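Local coordinates for cysteine protease S273R (African swine fever virus pig/Kenya/KEN-50/1950, PDB 6LJ9), which is a cysteine protease that probably processes the viral pp220 and pp62 polyprotein precursors into core-shell proteins and dampens host innate immune signalling, at residues Phe173-Gly178 / Arg241-Asn246; Phe107-Phe112 / Gln139-Lys144; Trp169-Val174 / Pro234-Tyr239. One frame throughout, in Å; residues are numbered along the deposited sequence.

Contact 1: Phe173-Gly178 / Arg241-Asn246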
loop_
_atom_site.group_PDB
_atom_site.type_symbol
_atom_site.label_atom_id
_atom_site.label_comp_id
_atom_site.label_asym_id
_atom_site.label_seq_id
_atom_site.Cartn_x
_atom_site.Cartn_y
_atom_site.Cartn_z
ATOM N N PHE B 173 16.569 4.427 -4.463
ATOM C CA PHE B 173 15.376 3.798 -3.914
ATOM C C PHE B 173 15.756 2.963 -2.702
ATOM O O PHE B 173 16.696 2.164 -2.765
ATOM C CB PHE B 173 14.679 2.927 -4.964
ATOM C CG PHE B 173 13.312 2.465 -4.553
ATOM C CD1 PHE B 173 12.217 3.303 -4.688
ATOM C CD2 PHE B 173 13.120 1.196 -4.033
ATOM C CE1 PHE B 173 10.957 2.884 -4.310
ATOM C CE2 PHE B 173 11.862 0.771 -3.653
ATOM C CZ PHE B 173 10.779 1.616 -3.792
ATOM N N VAL B 174 15.029 3.153 -1.605
ATOM C CA VAL B 174 15.224 2.394 -0.376
ATOM C C VAL B 174 13.973 1.555 -0.161
ATOM O O VAL B 174 12.884 2.094 0.072
ATOM C CB VAL B 174 15.493 3.307 0.828
ATOM C CG1 VAL B 174 15.626 2.483 2.101
ATOM C CG2 VAL B 174 16.741 4.141 0.592
ATOM N N ASP B 175 14.121 0.237 -0.245
ATOM C CA ASP B 175 13.005 -0.689 -0.105
ATOM C C ASP B 175 13.054 -1.291 1.295
ATOM O O ASP B 175 13.957 -2.073 1.610
ATOM C CB ASP B 175 13.063 -1.771 -1.181
ATOM C CG ASP B 175 11.808 -2.620 -1.228
ATOM O OD1 ASP B 175 10.883 -2.379 -0.424
ATOM O OD2 ASP B 175 11.745 -3.533 -2.079
HETATM N N MSE B 176 12.089 -0.920 2.130
HETATM C CA MSE B 176 12.011 -1.426 3.495
HETATM C C MSE B 176 10.745 -2.257 3.695
HETATM O O MSE B 176 10.195 -2.315 4.794
HETATM C CB MSE B 176 12.048 -0.268 4.495
HETATM C CG MSE B 176 13.324 0.558 4.439
HETATM SE SE MSE B 176 13.184 2.244 5.411
HETATM C CE MSE B 176 12.003 3.199 4.190
ATOM N N ARG B 177 10.292 -2.898 2.617
ATOM C CA ARG B 177 9.094 -3.729 2.654
ATOM C C ARG B 177 9.405 -5.196 2.918
ATOM O O ARG B 177 8.636 -5.876 3.602
ATOM C CB ARG B 177 8.322 -3.604 1.336
ATOM C CG ARG B 177 7.759 -2.221 1.056
ATOM C CD ARG B 177 7.284 -2.109 -0.384
ATOM N NE ARG B 177 8.380 -2.307 -1.328
ATOM C CZ ARG B 177 8.276 -2.139 -2.641
ATOM N NH1 ARG B 177 7.120 -1.765 -3.172
ATOM N NH2 ARG B 177 9.327 -2.341 -3.425
ATOM N N GLY B 178 10.515 -5.707 2.389
ATOM C CA GLY B 178 10.812 -7.119 2.454
ATOM C C GLY B 178 11.642 -7.502 3.663
ATOM O O GLY B 178 11.968 -6.685 4.527
ATOM N N ARG B 241 9.177 3.986 -10.043
ATOM C CA ARG B 241 7.808 3.513 -10.230
ATOM C C ARG B 241 7.755 1.994 -10.346
ATOM O O ARG B 241 6.849 1.355 -9.796
ATOM C CB ARG B 241 7.187 4.168 -11.463
ATOM C CG ARG B 241 5.745 3.758 -11.719
ATOM C CD ARG B 241 4.879 4.014 -10.496
ATOM N NE ARG B 241 3.496 3.598 -10.700
ATOM C CZ ARG B 241 2.520 4.414 -11.086
ATOM N NH1 ARG B 241 2.774 5.696 -11.310
ATOM N NH2 ARG B 241 1.289 3.948 -11.246
ATOM N N ALA B 242 8.715 1.397 -11.056
ATOM C CA ALA B 242 8.741 -0.057 -11.183
ATOM C C ALA B 242 8.994 -0.726 -9.837
ATOM O O ALA B 242 8.371 -1.746 -9.520
ATOM C CB ALA B 242 9.798 -0.480 -12.201
ATOM N N ARG B 243 9.904 -0.170 -9.032
ATOM C CA ARG B 243 10.146 -0.728 -7.705
ATOM C C ARG B 243 8.926 -0.555 -6.809
ATOM O O ARG B 243 8.635 -1.415 -5.969
ATOM C CB ARG B 243 11.372 -0.073 -7.067
ATOM C CG ARG B 243 12.665 -0.258 -7.846
ATOM C CD ARG B 243 13.211 -1.672 -7.733
ATOM N NE ARG B 243 13.647 -1.987 -6.376
ATOM C CZ ARG B 243 12.978 -2.775 -5.541
ATOM N NH1 ARG B 243 11.841 -3.337 -5.926
ATOM N NH2 ARG B 243 13.449 -3.007 -4.324
ATOM N N LEU B 244 8.201 0.557 -6.973
ATOM C CA LEU B 244 6.974 0.763 -6.210
ATOM C C LEU B 244 5.919 -0.272 -6.575
ATOM O O LEU B 244 5.183 -0.752 -5.704
ATOM C CB LEU B 244 6.442 2.178 -6.442
ATOM C CG LEU B 244 7.135 3.316 -5.691
ATOM C CD1 LEU B 244 6.571 4.662 -6.120
ATOM C CD2 LEU B 244 6.991 3.131 -4.188
ATOM N N ASP B 245 5.828 -0.630 -7.857
ATOM C CA ASP B 245 4.944 -1.696 -8.308
ATOM C C ASP B 245 5.581 -3.074 -8.188
ATOM O O ASP B 245 5.113 -4.022 -8.830
ATOM C CB ASP B 245 4.497 -1.444 -9.748
ATOM C CG ASP B 245 3.516 -0.298 -9.855
ATOM O OD1 ASP B 245 2.846 0.005 -8.843
ATOM O OD2 ASP B 245 3.413 0.300 -10.945
ATOM N N ASN B 246 6.642 -3.195 -7.388
ATOM C CA ASN B 246 7.232 -4.476 -7.009
ATOM C C ASN B 246 7.905 -5.184 -8.179
ATOM O O ASN B 246 7.875 -6.413 -8.267
ATOM C CB ASN B 246 6.193 -5.393 -6.353
ATOM C CG ASN B 246 5.910 -5.011 -4.912
ATOM O OD1 ASN B 246 6.645 -5.398 -4.000
ATOM N ND2 ASN B 246 4.847 -4.245 -4.697
#
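The Phe173 ring lies under the first side-chain carbon of Arg243: CB of Arg243 sits over one face, 3.6 Å from the ring centroid, in a CH-pi contact. At the ring's edge, and in its plane, CD2 of Leu244 comes within 4.0 Å of Phe173 CE1. Arg243 then bends at chi2 and chi3, and its NH2 reaches Asp175 OD2 at 2.9 Å, on the anti side of the carboxylate; the same NH2 also has a salt bridge to Glu184. This is where strand 169-175 meets the end of helix 232-244, which closes in a Schellman motif with Asn246 as its C-prime residue. Asp175 forms an Asx turn, OD1 accepting the backbone N of Arg177. The guanidinium of Arg177 grips the Asp175 carboxylate side-on, with NE on OD1 at 2.7 Å and NH2 on OD2 at 3.0 Å, both from above the carboxylate plane. Arg177 NH2 and Arg243 NH1 are 3.7 Å apart; Asp175, which both arginines bind, and Glu184 on Arg243 would probably offset the repulsion. The other edge of the Arg177 guanidinium faces the helix end, where NH2 donates to Arg243 O at 2.8 Å and NH1 adds weak bonds to the carbonyls of Arg243 and Leu244.

Contact 2: Phe107-Phe112 / Gln139-Lys144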
loop_
_atom_site.group_PDB
_atom_site.type_symbol
_atom_site.label_atom_id
_atom_site.label_comp_id
_atom_site.label_asym_id
_atom_site.label_seq_id
_atom_site.Cartn_x
_atom_site.Cartn_y
_atom_site.Cartn_z
ATOM N N PHE B 107 4.986 5.629 0.701
ATOM C CA PHE B 107 6.135 6.052 -0.086
ATOM C C PHE B 107 6.567 7.444 0.351
ATOM O O PHE B 107 5.741 8.360 0.428
ATOM C CB PHE B 107 5.797 6.039 -1.580
ATOM C CG PHE B 107 6.819 6.719 -2.441
ATOM C CD1 PHE B 107 8.087 6.185 -2.587
ATOM C CD2 PHE B 107 6.507 7.888 -3.117
ATOM C CE1 PHE B 107 9.030 6.806 -3.383
ATOM C CE2 PHE B 107 7.445 8.516 -3.914
ATOM C CZ PHE B 107 8.708 7.974 -4.048
ATOM N N PHE B 108 7.857 7.598 0.638
ATOM C CA PHE B 108 8.420 8.871 1.074
ATOM C C PHE B 108 9.138 9.507 -0.111
ATOM O O PHE B 108 10.129 8.964 -0.610
ATOM C CB PHE B 108 9.371 8.672 2.253
ATOM C CG PHE B 108 9.810 9.956 2.903
ATOM C CD1 PHE B 108 10.865 10.689 2.385
ATOM C CD2 PHE B 108 9.169 10.428 4.037
ATOM C CE1 PHE B 108 11.271 11.868 2.979
ATOM C CE2 PHE B 108 9.573 11.608 4.639
ATOM C CZ PHE B 108 10.625 12.329 4.108
ATOM N N ASN B 109 8.639 10.656 -0.558
ATOM C CA ASN B 109 9.256 11.392 -1.649
ATOM C C ASN B 109 10.194 12.445 -1.068
ATOM O O ASN B 109 9.796 13.224 -0.198
ATOM C CB ASN B 109 8.191 12.037 -2.535
ATOM C CG ASN B 109 7.204 12.868 -1.745
ATOM O OD1 ASN B 109 6.449 12.343 -0.928
ATOM N ND2 ASN B 109 7.204 14.175 -1.983
ATOM N N CYS B 110 11.437 12.455 -1.538
ATOM C CA CYS B 110 12.432 13.346 -0.964
ATOM C C CYS B 110 12.082 14.798 -1.291
ATOM O O CYS B 110 11.532 15.075 -2.363
ATOM C CB CYS B 110 13.824 13.002 -1.497
ATOM S SG CYS B 110 14.002 13.169 -3.280
ATOM N N PRO B 111 12.367 15.750 -0.389
ATOM C CA PRO B 111 12.006 17.150 -0.661
ATOM C C PRO B 111 12.791 17.761 -1.812
ATOM O O PRO B 111 13.665 17.118 -2.402
ATOM C CB PRO B 111 12.313 17.860 0.665
ATOM C CG PRO B 111 12.287 16.794 1.692
ATOM C CD PRO B 111 12.804 15.557 1.003
ATOM N N PHE B 112 12.486 19.023 -2.129
ATOM C CA PHE B 112 13.103 19.667 -3.283
ATOM C C PHE B 112 14.546 20.069 -3.001
ATOM O O PHE B 112 15.386 20.032 -3.907
ATOM C CB PHE B 112 12.279 20.889 -3.698
ATOM C CG PHE B 112 12.705 21.507 -5.006
ATOM C CD1 PHE B 112 13.688 22.483 -5.042
ATOM C CD2 PHE B 112 12.104 21.126 -6.195
ATOM C CE1 PHE B 112 14.077 23.055 -6.241
ATOM C CE2 PHE B 112 12.489 21.694 -7.398
ATOM C CZ PHE B 112 13.475 22.660 -7.419
ATOM N N GLN B 139 7.118 14.977 4.892
ATOM C CA GLN B 139 7.099 14.914 3.441
ATOM C C GLN B 139 5.955 15.781 2.934
ATOM O O GLN B 139 5.073 16.191 3.694
ATOM C CB GLN B 139 6.949 13.473 2.939
ATOM C CG GLN B 139 5.594 12.850 3.210
ATOM C CD GLN B 139 5.527 11.410 2.748
ATOM O OE1 GLN B 139 5.425 10.492 3.560
ATOM N NE2 GLN B 139 5.593 11.204 1.438
ATOM N N TYR B 140 5.970 16.063 1.637
ATOM C CA TYR B 140 5.013 16.989 1.042
ATOM C C TYR B 140 4.195 16.250 -0.009
ATOM O O TYR B 140 4.660 16.011 -1.127
ATOM C CB TYR B 140 5.730 18.209 0.476
ATOM C CG TYR B 140 6.300 19.074 1.577
ATOM C CD1 TYR B 140 7.571 18.839 2.086
ATOM C CD2 TYR B 140 5.552 20.102 2.134
ATOM C CE1 TYR B 140 8.088 19.618 3.103
ATOM C CE2 TYR B 140 6.060 20.886 3.151
ATOM C CZ TYR B 140 7.328 20.640 3.633
ATOM O OH TYR B 140 7.836 21.420 4.647
ATOM N N VAL B 141 2.973 15.886 0.376
ATOM C CA VAL B 141 2.012 15.214 -0.487
ATOM C C VAL B 141 0.967 16.240 -0.899
ATOM O O VAL B 141 0.408 16.939 -0.044
ATOM C CB VAL B 141 1.369 14.014 0.229
ATOM C CG1 VAL B 141 0.353 13.341 -0.669
ATOM C CG2 VAL B 141 2.441 13.028 0.667
ATOM N N GLU B 142 0.702 16.323 -2.201
ATOM C CA GLU B 142 -0.062 17.426 -2.801
ATOM C C GLU B 142 0.709 18.698 -2.453
ATOM O O GLU B 142 1.923 18.758 -2.708
ATOM C CB GLU B 142 -1.520 17.390 -2.347
ATOM C CG GLU B 142 -2.154 16.008 -2.374
ATOM C CD GLU B 142 -3.661 16.051 -2.209
ATOM O OE1 GLU B 142 -4.278 17.048 -2.637
ATOM O OE2 GLU B 142 -4.228 15.088 -1.648
ATOM N N GLY B 143 0.076 19.716 -1.878
ATOM C CA GLY B 143 0.801 20.880 -1.409
ATOM C C GLY B 143 0.750 20.982 0.100
ATOM O O GLY B 143 0.727 22.083 0.660
ATOM N N LYS B 144 0.745 19.830 0.769
ATOM C CA LYS B 144 0.502 19.750 2.200
ATOM C C LYS B 144 1.591 18.933 2.879
ATOM O O LYS B 144 2.002 17.884 2.373
ATOM C CB LYS B 144 -0.872 19.127 2.475
ATOM C CG LYS B 144 -1.142 18.815 3.932
ATOM C CD LYS B 144 -2.526 18.221 4.113
ATOM C CE LYS B 144 -2.749 17.811 5.552
ATOM N NZ LYS B 144 -2.513 18.947 6.480
HETATM O O HOH W 1 8.772 15.939 0.106
#
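Gln139 and Asn109 cross at about a right angle, their amide planes turned 44° apart; one hydrogen bond joins the two amides directly, and each also bonds to a backbone carbonyl of the opposite segment. CG of Gln139 lies between its own backbone N and carbonyl carbon (chi1 69°), and from there the chain runs out extended, carrying the amide to strand 107-109. Both bonds of NE2 lie close to the Gln139 amide plane. Gln139 NE2 donates to Phe107 O at 3.0 Å in a nearly straight bond, at 172°, meeting the carbonyl in its plane on a lone pair. NE2 of Gln139 also donates to Asn109 OD1 at 2.8 Å, a more bent bond with the donor tilted from the plane of that carbonyl. Two bonds of this kind on one nitrogen fix the rotation of the Gln139 amide. Asn109 answers with its other end: ND2 donates to Tyr140 O at 3.3 Å, coming from above the carbonyl plane. A water adds a further link, giving a hydrogen to Asn109 O and accepting from Tyr140 N. Beside the polar groups, Gln139 and Phe108 slide past each other in opposite directions. Gln139 CB sits over one face of the Phe108 ring, nearest to CE2 at 3.6 Å, in a CH-pi contact. Arg148 adds a second donor to Phe107 O and a weak one to Gln139 OE1. Strand 107-109, an outermost strand of the five-stranded mixed sheet, runs beside strand 152-158, to which the Cys110-Cys155 disulfide ties the chain just after it; strand 139-141 of a two-stranded hairpin runs at a steep angle to strand 107-109, with helix 90-103 touching Asn109 and Val141, and helix 232-244 packing on Phe107.

Contact 3: Trp169-Val174 / Pro234-Tyr239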
loop_
_atom_site.group_PDB
_atom_site.type_symbol
_atom_site.label_atom_id
_atom_site.label_comp_id
_atom_site.label_asym_id
_atom_site.label_seq_id
_atom_site.Cartn_x
_atom_site.Cartn_y
_atom_site.Cartn_z
ATOM N N TRP B 169 20.372 12.456 -14.689
ATOM C CA TRP B 169 19.553 12.030 -13.566
ATOM C C TRP B 169 19.804 10.565 -13.238
ATOM O O TRP B 169 19.879 9.716 -14.130
ATOM C CB TRP B 169 18.070 12.241 -13.871
ATOM C CG TRP B 169 17.698 13.666 -14.145
ATOM C CD1 TRP B 169 17.441 14.227 -15.362
ATOM C CD2 TRP B 169 17.538 14.711 -13.179
ATOM N NE1 TRP B 169 17.129 15.557 -15.212
ATOM C CE2 TRP B 169 17.182 15.879 -13.881
ATOM C CE3 TRP B 169 17.660 14.772 -11.788
ATOM C CZ2 TRP B 169 16.949 17.095 -13.240
ATOM C CZ3 TRP B 169 17.427 15.978 -11.153
ATOM C CH2 TRP B 169 17.076 17.123 -11.878
ATOM N N VAL B 170 19.937 10.274 -11.944
ATOM C CA VAL B 170 19.999 8.910 -11.441
ATOM C C VAL B 170 19.006 8.788 -10.293
ATOM O O VAL B 170 18.621 9.778 -9.666
ATOM C CB VAL B 170 21.417 8.505 -10.981
ATOM C CG1 VAL B 170 22.402 8.591 -12.139
ATOM C CG2 VAL B 170 21.867 9.380 -9.828
ATOM N N ALA B 171 18.589 7.556 -10.024
ATOM C CA ALA B 171 17.568 7.280 -9.027
ATOM C C ALA B 171 18.174 6.609 -7.801
ATOM O O ALA B 171 19.156 5.868 -7.896
ATOM C CB ALA B 171 16.461 6.392 -9.606
ATOM N N ILE B 172 17.575 6.887 -6.643
ATOM C CA ILE B 172 17.910 6.227 -5.387
ATOM C C ILE B 172 16.617 5.722 -4.765
ATOM O O ILE B 172 15.674 6.497 -4.571
ATOM C CB ILE B 172 18.650 7.166 -4.412
ATOM C CG1 ILE B 172 20.106 7.352 -4.846
ATOM C CG2 ILE B 172 18.571 6.632 -2.986
ATOM C CD1 ILE B 172 20.992 7.982 -3.785
ATOM N N PHE B 173 16.569 4.427 -4.463
ATOM C CA PHE B 173 15.376 3.798 -3.914
ATOM C C PHE B 173 15.756 2.963 -2.702
ATOM O O PHE B 173 16.696 2.164 -2.765
ATOM C CB PHE B 173 14.679 2.927 -4.964
ATOM C CG PHE B 173 13.312 2.465 -4.553
ATOM C CD1 PHE B 173 12.217 3.303 -4.688
ATOM C CD2 PHE B 173 13.120 1.196 -4.033
ATOM C CE1 PHE B 173 10.957 2.884 -4.310
ATOM C CE2 PHE B 173 11.862 0.771 -3.653
ATOM C CZ PHE B 173 10.779 1.616 -3.792
ATOM N N VAL B 174 15.029 3.153 -1.605
ATOM C CA VAL B 174 15.224 2.394 -0.376
ATOM C C VAL B 174 13.973 1.555 -0.161
ATOM O O VAL B 174 12.884 2.094 0.072
ATOM C CB VAL B 174 15.493 3.307 0.828
ATOM C CG1 VAL B 174 15.626 2.483 2.101
ATOM C CG2 VAL B 174 16.741 4.141 0.592
ATOM N N PRO B 234 13.465 10.205 -17.551
ATOM C CA PRO B 234 12.471 9.118 -17.564
ATOM C C PRO B 234 13.007 7.798 -17.036
ATOM O O PRO B 234 12.254 7.039 -16.413
ATOM C CB PRO B 234 12.088 9.022 -19.045
ATOM C CG PRO B 234 12.309 10.394 -19.569
ATOM C CD PRO B 234 13.510 10.923 -18.837
ATOM N N TYR B 235 14.285 7.495 -17.278
ATOM C CA TYR B 235 14.869 6.268 -16.740
ATOM C C TYR B 235 14.830 6.264 -15.218
ATOM O O TYR B 235 14.456 5.262 -14.596
ATOM C CB TYR B 235 16.307 6.107 -17.234
ATOM C CG TYR B 235 16.467 5.231 -18.458
ATOM C CD1 TYR B 235 16.340 3.851 -18.370
ATOM C CD2 TYR B 235 16.771 5.783 -19.694
ATOM C CE1 TYR B 235 16.496 3.049 -19.485
ATOM C CE2 TYR B 235 16.928 4.991 -20.812
ATOM C CZ TYR B 235 16.791 3.624 -20.702
ATOM O OH TYR B 235 16.948 2.833 -21.816
ATOM N N SER B 236 15.217 7.381 -14.597
ATOM C CA SER B 236 15.277 7.438 -13.140
ATOM C C SER B 236 13.886 7.362 -12.523
ATOM O O SER B 236 13.690 6.705 -11.495
ATOM C CB SER B 236 15.989 8.714 -12.693
ATOM O OG SER B 236 17.271 8.818 -13.287
ATOM N N LEU B 237 12.907 8.032 -13.135
ATOM C CA LEU B 237 11.546 7.984 -12.614
ATOM C C LEU B 237 10.923 6.609 -12.811
ATOM O O LEU B 237 10.162 6.138 -11.959
ATOM C CB LEU B 237 10.691 9.062 -13.279
ATOM C CG LEU B 237 10.888 10.497 -12.790
ATOM C CD1 LEU B 237 10.060 11.451 -13.629
ATOM C CD2 LEU B 237 10.512 10.614 -11.323
ATOM N N PHE B 238 11.231 5.949 -13.932
ATOM C CA PHE B 238 10.662 4.632 -14.193
ATOM C C PHE B 238 11.183 3.596 -13.206
ATOM O O PHE B 238 10.449 2.682 -12.813
ATOM C CB PHE B 238 10.964 4.199 -15.628
ATOM C CG PHE B 238 10.478 2.815 -15.960
ATOM C CD1 PHE B 238 9.161 2.603 -16.331
ATOM C CD2 PHE B 238 11.337 1.729 -15.908
ATOM C CE1 PHE B 238 8.708 1.332 -16.639
ATOM C CE2 PHE B 238 10.889 0.456 -16.215
ATOM C CZ PHE B 238 9.573 0.259 -16.581
ATOM N N TYR B 239 12.452 3.713 -12.808
ATOM C CA TYR B 239 13.007 2.786 -11.826
ATOM C C TYR B 239 12.243 2.868 -10.512
ATOM O O TYR B 239 11.874 1.843 -9.929
ATOM C CB TYR B 239 14.492 3.079 -11.608
ATOM C CG TYR B 239 15.173 2.132 -10.644
ATOM C CD1 TYR B 239 15.634 0.893 -11.069
ATOM C CD2 TYR B 239 15.362 2.479 -9.312
ATOM C CE1 TYR B 239 16.258 0.024 -10.195
ATOM C CE2 TYR B 239 15.986 1.615 -8.429
ATOM C CZ TYR B 239 16.433 0.390 -8.877
ATOM O OH TYR B 239 17.054 -0.474 -8.005
#
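The Tyr239 ring takes strand 169-174 obliquely: Phe173 CB lies 3.9 Å from CE2 and Ala171 CB 4.1 Å from CD2, the two carbons coming at neighbouring ring atoms from opposite sides of the ring plane. Outside the two segments the same ring stacks on Phe186 and meets Phe252 edge-to-face, while its hydroxyl bonds to Glu184. CG of Tyr239 is anti to the backbone N (chi1 -178°), which carries the ring out from the helix toward the strand. Strand and helix run almost parallel here, 12° apart, as in Ulp1-family (SUMO-protease-like) cysteine proteases, where the helix that begins at the nucleophile packs against the central sheet; the nucleophile is probably Cys232, four residues before Ser236. The Ser236 hydroxyl bonds to Cys232 O, and its OG also sits 2.9 Å from Trp169 O and 3.3 Å from Val170 CA. Ala171 CB packs on Ser236 O at 3.4 Å, where helix and strand backbones are nearest, the CA atoms of Ala171 and Ser236 being 4.7 Å apart. On the strand's other side, Val170 packs on Asn187, a probable active-site residue.

How the contacts relate
From the N terminus, contact 2 comes first: 107-112 meets 139-144 and closes a loop of 26 residues, most of it without regular structure. It is finished before the others start. Contacts 3 and 1 then open from the same strand, 169-175, sharing Phe173 and Val174, and each closes about sixty residues later on helix 232-244. The two loops start from the same stretch, contact 3 closing on the earlier part of the helix and contact 1 just after it on the helix end, tying one strand to the helix along its length. Contacts 1 and 2 meet where Leu244 CD2 packs on Phe107 CD1 at 3.6 Å, so the helix end also reaches an outermost strand of the same sheet.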